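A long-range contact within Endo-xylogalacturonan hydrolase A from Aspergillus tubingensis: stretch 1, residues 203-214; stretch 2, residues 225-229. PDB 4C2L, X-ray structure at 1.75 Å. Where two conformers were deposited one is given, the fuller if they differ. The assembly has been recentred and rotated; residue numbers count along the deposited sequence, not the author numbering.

Stretch 1 203-214: EVTVVNDDDCVA
Stretch 2 225-229: DTISC

How do the two backbones run? The strand that includes Thr 205 and Val 206 runs parallel to the one that includes Ser 228 and Cys 229, their axes 7° apart in direction and 4.7 Å apart at closest approach. Val 204 pairs with Ile 227, Thr 205 with Ser 228, and Val 206 with Cys 229, the CA atoms of these pairs lying 5.0, 4.7 and 4.7 Å apart. The paired residues are extended, with phi from -119° to -145° and psi from 128° to 148°. The chain turns a corner at Glu 203 (phi/psi 57/59) and at Thr 226 (76/96), and from there the two strands run side by side.

What stitches the strands together? Ser 228 reaches to both sides of Thr 205: its N donates to Val 204 O at 3.0 Å, and its O accepts from Val 206 N at 2.7 Å, the alternation expected of parallel strands. CA-H...O contacts fill in the ladder, from Ile 227 CA to Val 204 O at 3.3 Å, Thr 205 CA to Ser 228 O at 3.4 Å, and Cys 229 CA to Val 206 O at 3.3 Å. At the corner, Glu 203 N donates to Asp 225 O at 3.3 Å and weakly to Thr 226 O at 2.9 Å; Val 204 N adds another weak bond to Thr 226 O at 3.3 Å.

Which bumps fill which hollows on the buried face? Val 204 (m), Val 206 (t), Ile 227 (t, t) and Cys 229 (m) share this face. The extended Ile 227 side chain carries CD1 into a pocket bounded by Val 204, Cys 212 and Val 213: it lies a tight 3.2 Å from Val 204 CG2, 3.7 Å from Cys 212 SG and 3.8 Å from Val 213 CG2. Beyond Val 207 the chain loops back, bringing Cys 212 (t, phi/psi -67/-59) and Val 213 (t) to this face. The CA-to-CB bond of Cys 212 points toward stretch 2, and its SG joins Cys 229 SG in a disulfide, 2.0 Å long with chi3 -76°, covalently tying Cys 212 to Cys 229.

What lies on the other face? Thr 205 (m) and Ser 228 (t) sit here, more open to solvent, with Thr 205 CG2 4.2 Å from Ser 228 CB. A water bridges the strands, donating to Val 206 O at 2.9 Å and hydrogen-bonding Ser 228 OG at 2.9 Å. Near the bend, Glu 203 (m, m) starts away from stretch 2, yet its OE2 comes within 3.3 Å of Thr 226 CG2. Thr 226 (m) points toward Glu 203's stretch, while its OG1 donates to Asp 225 OD1 at 2.8 Å.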

# COMPACT_ATOMS: atom_id res chain seq x y z
N GLU A 203 -8.68 -4.93 9.24
CA GLU A 203 -8.12 -6.05 10.01
C GLU A 203 -7.00 -6.72 9.23
O GLU A 203 -7.05 -7.91 8.88
CB GLU A 203 -9.21 -7.04 10.43
CG GLU A 203 -10.26 -6.38 11.33
CD GLU A 203 -9.76 -6.04 12.73
OE1 GLU A 203 -8.76 -6.63 13.20
OE2 GLU A 203 -10.41 -5.17 13.39
N VAL A 204 -5.99 -5.93 8.92
CA VAL A 204 -4.83 -6.44 8.18
C VAL A 204 -3.55 -6.20 8.96
O VAL A 204 -3.46 -5.23 9.74
CB VAL A 204 -4.73 -5.86 6.73
CG1 VAL A 204 -6.02 -6.09 5.97
CG2 VAL A 204 -4.37 -4.39 6.75
N THR A 205 -2.59 -7.10 8.80
CA THR A 205 -1.28 -6.95 9.40
C THR A 205 -0.25 -6.96 8.27
O THR A 205 -0.31 -7.83 7.39
CB THR A 205 -1.02 -8.09 10.40
OG1 THR A 205 -2.10 -8.18 11.34
CG2 THR A 205 0.26 -7.87 11.14
N VAL A 206 0.67 -6.01 8.30
CA VAL A 206 1.68 -5.87 7.25
C VAL A 206 3.06 -5.80 7.88
O VAL A 206 3.30 -5.01 8.80
CB VAL A 206 1.46 -4.59 6.40
CG1 VAL A 206 2.52 -4.50 5.29
CG2 VAL A 206 0.06 -4.55 5.79
N VAL A 207 3.97 -6.64 7.38
CA VAL A 207 5.38 -6.54 7.71
C VAL A 207 6.07 -6.36 6.37
O VAL A 207 6.03 -7.26 5.52
CB VAL A 207 5.90 -7.81 8.42
CG1 VAL A 207 7.43 -7.76 8.60
CG2 VAL A 207 5.19 -8.02 9.75
N ASN A 208 6.68 -5.20 6.15
CA ASN A 208 7.26 -4.92 4.83
C ASN A 208 8.36 -3.87 4.91
O ASN A 208 8.92 -3.63 5.96
CB ASN A 208 6.15 -4.48 3.86
CG ASN A 208 5.62 -3.09 4.18
OD1 ASN A 208 5.86 -2.55 5.25
ND2 ASN A 208 4.88 -2.50 3.24
N ASP A 209 8.67 -3.24 3.78
CA ASP A 209 9.73 -2.25 3.74
C ASP A 209 9.36 -1.05 2.89
O ASP A 209 10.24 -0.36 2.37
CB ASP A 209 11.05 -2.89 3.25
CG ASP A 209 12.24 -1.97 3.36
OD1 ASP A 209 12.35 -1.24 4.38
OD2 ASP A 209 13.05 -1.93 2.41
N ASP A 210 8.07 -0.78 2.75
CA ASP A 210 7.65 0.43 2.03
C ASP A 210 6.29 0.84 2.55
O ASP A 210 5.91 0.42 3.62
CB ASP A 210 7.67 0.24 0.51
CG ASP A 210 8.02 1.55 -0.22
OD1 ASP A 210 7.25 2.54 -0.08
OD2 ASP A 210 9.07 1.61 -0.91
N ASP A 211 5.57 1.70 1.83
CA ASP A 211 4.27 2.16 2.32
C ASP A 211 3.38 1.01 2.76
O ASP A 211 3.26 -0.00 2.07
CB ASP A 211 3.56 2.98 1.24
CG ASP A 211 4.29 4.28 0.94
OD1 ASP A 211 4.94 4.80 1.86
OD2 ASP A 211 4.21 4.78 -0.20
N CYS A 212 2.75 1.18 3.91
CA CYS A 212 1.74 0.26 4.39
C CYS A 212 0.52 0.37 3.47
O CYS A 212 0.11 -0.61 2.83
CB CYS A 212 1.39 0.61 5.85
SG CYS A 212 0.49 -0.77 6.58
N VAL A 213 -0.04 1.57 3.37
CA VAL A 213 -1.11 1.89 2.43
C VAL A 213 -0.66 3.18 1.78
O VAL A 213 -0.24 4.11 2.48
CB VAL A 213 -2.47 2.11 3.13
CG1 VAL A 213 -3.55 2.50 2.11
CG2 VAL A 213 -2.91 0.85 3.90
N ALA A 214 -0.69 3.22 0.44
CA ALA A 214 -0.40 4.44 -0.28
C ALA A 214 -1.63 4.82 -1.07
O ALA A 214 -2.20 3.98 -1.79
CB ALA A 214 0.80 4.25 -1.21
N ASP A 225 -9.56 0.54 8.30
CA ASP A 225 -10.00 0.41 9.71
C ASP A 225 -9.31 -0.77 10.37
O ASP A 225 -9.64 -1.91 10.06
CB ASP A 225 -11.52 0.22 9.73
CG ASP A 225 -12.10 0.20 11.13
OD1 ASP A 225 -11.38 -0.10 12.12
OD2 ASP A 225 -13.31 0.49 11.24
N THR A 226 -8.39 -0.49 11.28
CA THR A 226 -7.63 -1.49 12.05
C THR A 226 -6.55 -2.15 11.21
O THR A 226 -6.80 -3.10 10.45
CB THR A 226 -8.53 -2.54 12.74
OG1 THR A 226 -9.63 -1.87 13.37
CG2 THR A 226 -7.73 -3.33 13.80
N ILE A 227 -5.35 -1.63 11.34
CA ILE A 227 -4.24 -2.10 10.56
C ILE A 227 -2.99 -2.02 11.42
O ILE A 227 -2.83 -1.08 12.23
CB ILE A 227 -4.11 -1.30 9.24
CG1 ILE A 227 -2.97 -1.84 8.38
CG2 ILE A 227 -3.91 0.20 9.50
CD1 ILE A 227 -3.09 -1.44 6.92
N SER A 228 -2.14 -3.03 11.29
CA SER A 228 -0.85 -3.01 11.93
C SER A 228 0.23 -3.08 10.85
O SER A 228 0.15 -3.91 9.95
CB SER A 228 -0.71 -4.20 12.88
OG SER A 228 0.61 -4.26 13.36
N CYS A 229 1.22 -2.20 10.95
CA CYS A 229 2.30 -2.12 9.96
C CYS A 229 3.65 -2.08 10.68
O CYS A 229 3.87 -1.24 11.56
CB CYS A 229 2.18 -0.85 9.11
SG CYS A 229 0.50 -0.42 8.58
O HOH W 1 2.57 -5.45 11.54